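Local coordinates for lantibiotic dehydratase (Microbispora corallina, PDB 5EHK), which probably dehydrates serine and threonine residues of the precursor peptide of the lantibiotic NAI-107, using glutamate delivered by glutamyl-tRNA, at residues A[550-555]-A[586-591]; A[539-542]-A[547-550]. All coordinates share one frame; numbering follows the deposited sequence.

Contact 1: A[550-555]-A[586-591]; sequences ESAARQ and PSYSGR
The helix carrying A552 and Q555 runs past the irregular segment 586-591, and the two backbones come nearest at Q555 and Y588, whose CA atoms lie 5.8 Å apart. The Y588 ring is laid against the side of the helix. The methyl of A552 sits over the centre of one ring face in a CH-pi contact: its CB is 3.4 Å from the ring centroid and 14° off the normal, while the A552 CA covers the CG-CD2 side. At the ring edge, the amide of Q555 brings NE2 to 3.7 Å from Y588 CD2, with amide and ring planes almost perpendicular at 86°. Q555 starts with CG beside its backbone N (chi1 -72°); its CB rests against Y588 CB, and the extended chain beyond CG takes the amide to the CD2 edge. There, NE2 makes a weak hydrogen bond to S551 OG, one helical turn back. Q555 OE1 accepts a hydrogen bond from H532 NE2 and another from a water that in turn accepts from Y588 N, so the amide reaches the loop backbone through a single water. The loop itself is held by S587 OG and S589 N, both bonded to D569 of strand 566-572, and S589 OG meets R558. S551 also packs on W9 of strand 6-17, and R554 makes a cation-pi contact with the same tryptophan while pairing with E550.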
loop_
_atom_site.group_PDB
_atom_site.type_symbol
_atom_site.label_atom_id
_atom_site.label_comp_id
_atom_site.label_asym_id
_atom_site.label_seq_id
_atom_site.Cartn_x
_atom_site.Cartn_y
_atom_site.Cartn_z
ATOM N N GLU A 550 6.257 18.618 -43.801
ATOM C CA GLU A 550 7.268 18.978 -42.823
ATOM C C GLU A 550 7.258 17.920 -41.736
ATOM O O GLU A 550 8.316 17.420 -41.336
ATOM C CB GLU A 550 7.045 20.361 -42.225
ATOM C CG GLU A 550 8.015 20.619 -41.080
ATOM C CD GLU A 550 8.834 21.884 -41.220
ATOM O OE1 GLU A 550 8.608 22.672 -42.171
ATOM O OE2 GLU A 550 9.713 22.087 -40.350
ATOM N N SER A 551 6.052 17.588 -41.267
ATOM C CA SER A 551 5.854 16.529 -40.280
ATOM C C SER A 551 6.534 15.211 -40.670
ATOM O O SER A 551 7.295 14.639 -39.885
ATOM C CB SER A 551 4.358 16.290 -40.055
ATOM O OG SER A 551 4.129 15.257 -39.116
ATOM N N ALA A 552 6.269 14.735 -41.881
ATOM C CA ALA A 552 6.833 13.465 -42.318
ATOM C C ALA A 552 8.343 13.520 -42.377
ATOM O O ALA A 552 9.018 12.515 -42.178
ATOM C CB ALA A 552 6.284 13.067 -43.644
ATOM N N ALA A 553 8.884 14.694 -42.666
ATOM C CA ALA A 553 10.329 14.808 -42.829
ATOM C C ALA A 553 11.058 14.800 -41.493
ATOM O O ALA A 553 12.137 14.223 -41.360
ATOM C CB ALA A 553 10.665 16.055 -43.615
ATOM N N ARG A 554 10.473 15.487 -40.524
ATOM C CA ARG A 554 11.007 15.557 -39.173
ATOM C C ARG A 554 10.938 14.202 -38.445
ATOM O O ARG A 554 11.896 13.779 -37.776
ATOM C CB ARG A 554 10.263 16.623 -38.404
ATOM C CG ARG A 554 10.408 17.956 -39.033
ATOM C CD ARG A 554 9.759 18.977 -38.175
ATOM N NE ARG A 554 10.272 20.320 -38.404
ATOM C CZ ARG A 554 11.506 20.709 -38.099
ATOM N NH1 ARG A 554 12.390 19.844 -37.585
ATOM N NH2 ARG A 554 11.854 21.971 -38.326
ATOM N N GLN A 555 9.794 13.538 -38.574
ATOM C CA GLN A 555 9.611 12.231 -37.968
ATOM C C GLN A 555 10.524 11.199 -38.631
ATOM O O GLN A 555 11.041 10.300 -37.962
ATOM C CB GLN A 555 8.136 11.794 -37.998
ATOM C CG GLN A 555 7.238 12.548 -37.024
ATOM C CD GLN A 555 5.796 12.076 -37.097
ATOM O OE1 GLN A 555 5.455 11.024 -36.564
ATOM N NE2 GLN A 555 4.941 12.855 -37.752
ATOM N N PRO A 586 -0.167 7.876 -40.093
ATOM C CA PRO A 586 0.939 7.287 -40.843
ATOM C C PRO A 586 2.186 7.032 -40.008
ATOM O O PRO A 586 2.430 7.693 -38.998
ATOM C CB PRO A 586 1.231 8.342 -41.916
ATOM C CG PRO A 586 0.813 9.633 -41.298
ATOM C CD PRO A 586 -0.322 9.319 -40.358
ATOM N N SER A 587 2.999 6.106 -40.476
ATOM C CA SER A 587 4.242 5.793 -39.828
ATOM C C SER A 587 5.382 6.316 -40.693
ATOM O O SER A 587 5.401 6.073 -41.911
ATOM C CB SER A 587 4.346 4.282 -39.659
ATOM O OG SER A 587 5.675 3.864 -39.492
ATOM N N TYR A 588 6.309 7.053 -40.072
ATOM C CA TYR A 588 7.392 7.713 -40.786
ATOM C C TYR A 588 8.765 7.300 -40.283
ATOM O O TYR A 588 9.787 7.751 -40.803
ATOM C CB TYR A 588 7.274 9.233 -40.703
ATOM C CG TYR A 588 6.069 9.806 -41.408
ATOM C CD1 TYR A 588 5.835 9.541 -42.767
ATOM C CD2 TYR A 588 5.173 10.631 -40.727
ATOM C CE1 TYR A 588 4.711 10.067 -43.422
ATOM C CE2 TYR A 588 4.060 11.167 -41.373
ATOM C CZ TYR A 588 3.833 10.887 -42.721
ATOM O OH TYR A 588 2.735 11.428 -43.364
ATOM N N SER A 589 8.811 6.497 -39.233
ATOM C CA SER A 589 10.080 5.904 -38.856
ATOM C C SER A 589 10.384 4.901 -39.969
ATOM O O SER A 589 9.523 4.605 -40.813
ATOM C CB SER A 589 9.952 5.222 -37.487
ATOM O OG SER A 589 9.327 6.100 -36.545
ATOM N N GLY A 590 11.579 4.347 -39.998
ATOM C CA GLY A 590 11.803 3.284 -40.969
ATOM C C GLY A 590 10.909 2.038 -40.884
ATOM O O GLY A 590 10.836 1.251 -41.834
ATOM N N ARG A 591 10.280 1.827 -39.724
ATOM C CA ARG A 591 9.675 0.529 -39.388
ATOM C C ARG A 591 8.307 0.630 -38.746
ATOM O O ARG A 591 7.970 1.620 -38.072
ATOM C CB ARG A 591 10.569 -0.216 -38.401
ATOM C CG ARG A 591 11.996 -0.414 -38.868
ATOM C CD ARG A 591 12.082 -1.510 -39.895
ATOM N NE ARG A 591 13.467 -1.704 -40.302
ATOM C CZ ARG A 591 14.009 -1.077 -41.340
ATOM N NH1 ARG A 591 13.246 -0.249 -42.056
ATOM N NH2 ARG A 591 15.291 -1.281 -41.663
HETATM O O HOH W 1 5.653 8.709 -37.480
#

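Contact 2: A[539-542]-A[547-550]; sequences RFTG and VDAE
The first turn of helix 545-556 is tied back to the loop that leads into it, through a side-chain-to-backbone bond between D548 and G542. The carboxylate of D548 reaches across to the loop, where OD2 accepts the backbone N-H of G542. The approach is nearly straight, with an angle of 171° at the hydrogen, but the modelled 2.3 Å between G542 N and D548 OD2 is too short to trust at this resolution; the pairing is better supported than its length. D548 points from the helix toward the loop, its CG beside the backbone N (chi1 -68°), and the CA atoms of T541 and D548 stand 6.0 Å apart. T541 sets its CG2 methyl, anti to the backbone N, beside the carboxylate, 3.5 Å from D548 OD2. The hydroxyl of T541 goes another way, bonding to G538 O, while its carbonyl takes a hydrogen bond from R169. G542 has a positive phi of 100° with psi negative, a conformation that leaves no room for a CB beside the carbonyl O of T541 and so suits glycine, as the chain swings toward the helix. An acid accepting a peptide N-H near the start of a helix would probably have its negative charge favoured by both that N-H and the helix dipole, and the bond would tether the loop to the first turn of the helix.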
loop_
_atom_site.group_PDB
_atom_site.type_symbol
_atom_site.label_atom_id
_atom_site.label_comp_id
_atom_site.label_asym_id
_atom_site.label_seq_id
_atom_site.Cartn_x
_atom_site.Cartn_y
_atom_site.Cartn_z
ATOM N N ARG A 539 -3.671 12.025 -37.300
ATOM C CA ARG A 539 -4.917 11.593 -37.933
ATOM C C ARG A 539 -5.540 12.673 -38.849
ATOM O O ARG A 539 -6.613 12.487 -39.428
ATOM C CB ARG A 539 -5.920 11.168 -36.864
ATOM C CG ARG A 539 -6.444 12.333 -36.056
ATOM C CD ARG A 539 -7.810 12.016 -35.521
ATOM N NE ARG A 539 -8.328 13.041 -34.631
ATOM C CZ ARG A 539 -9.570 13.519 -34.724
ATOM N NH1 ARG A 539 -10.383 13.079 -35.681
ATOM N NH2 ARG A 539 -9.995 14.458 -33.882
ATOM N N PHE A 540 -4.869 13.813 -38.948
ATOM C CA PHE A 540 -5.320 14.910 -39.799
ATOM C C PHE A 540 -4.484 14.956 -41.075
ATOM O O PHE A 540 -4.503 15.950 -41.820
ATOM C CB PHE A 540 -5.246 16.240 -39.038
ATOM C CG PHE A 540 -6.159 16.293 -37.841
ATOM C CD1 PHE A 540 -7.534 16.171 -37.997
ATOM C CD2 PHE A 540 -5.643 16.424 -36.558
ATOM C CE1 PHE A 540 -8.367 16.205 -36.895
ATOM C CE2 PHE A 540 -6.474 16.470 -35.457
ATOM C CZ PHE A 540 -7.835 16.360 -35.624
ATOM N N THR A 541 -3.742 13.870 -41.297
ATOM C CA THR A 541 -2.887 13.713 -42.472
ATOM C C THR A 541 -3.715 13.761 -43.760
ATOM O O THR A 541 -4.783 13.156 -43.847
ATOM C CB THR A 541 -2.097 12.394 -42.385
ATOM O OG1 THR A 541 -1.272 12.414 -41.210
ATOM C CG2 THR A 541 -1.221 12.206 -43.608
ATOM N N GLY A 542 -3.208 14.480 -44.758
ATOM C CA GLY A 542 -3.936 14.714 -45.997
ATOM C C GLY A 542 -4.600 16.085 -46.028
ATOM O O GLY A 542 -4.569 16.784 -47.040
ATOM N N VAL A 547 1.627 21.062 -43.683
ATOM C CA VAL A 547 2.389 20.578 -42.532
ATOM C C VAL A 547 2.746 19.081 -42.585
ATOM O O VAL A 547 3.797 18.664 -42.081
ATOM C CB VAL A 547 1.706 20.979 -41.193
ATOM C CG1 VAL A 547 0.330 21.568 -41.448
ATOM C CG2 VAL A 547 1.627 19.808 -40.241
ATOM N N ASP A 548 1.885 18.292 -43.222
ATOM C CA ASP A 548 2.139 16.870 -43.458
ATOM C C ASP A 548 3.531 16.610 -44.034
ATOM O O ASP A 548 4.177 15.637 -43.679
ATOM C CB ASP A 548 1.099 16.283 -44.417
ATOM C CG ASP A 548 -0.305 16.210 -43.809
ATOM O OD1 ASP A 548 -0.549 16.804 -42.733
ATOM O OD2 ASP A 548 -1.175 15.560 -44.426
ATOM N N ALA A 549 4.009 17.463 -44.928
ATOM C CA ALA A 549 5.311 17.192 -45.539
ATOM C C ALA A 549 6.460 17.591 -44.618
ATOM O O ALA A 549 7.513 16.966 -44.637
ATOM C CB ALA A 549 5.438 17.900 -46.865
ATOM N N GLU A 550 6.257 18.618 -43.801
ATOM C CA GLU A 550 7.268 18.978 -42.823
ATOM C C GLU A 550 7.258 17.920 -41.736
ATOM O O GLU A 550 8.316 17.420 -41.336
ATOM C CB GLU A 550 7.045 20.361 -42.225
ATOM C CG GLU A 550 8.015 20.619 -41.080
ATOM C CD GLU A 550 8.834 21.884 -41.220
ATOM O OE1 GLU A 550 8.608 22.672 -42.171
ATOM O OE2 GLU A 550 9.713 22.087 -40.350
#

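Overall arrangement
Following the chain from the N terminus, segment 539-542 comes first and leads through a short linker into helix 545-556. Contact 2 closes that small loop of four residues. The helix then carries the path to contact 1, which closes a longer excursion of 30 residues that includes strand 566-572 and helix 577-580. The two closures follow one another, meeting at E550 on the common helix, and neither encloses nor crosses the other. Their non-helical segments nevertheless touch: P586 CD lies 3.3 Å from T541 OG1, and the Y588 hydroxyl packs near the T541 methyl. Helix 545-556 thereby joins its own lead-in loop to the approach to strand 591-595.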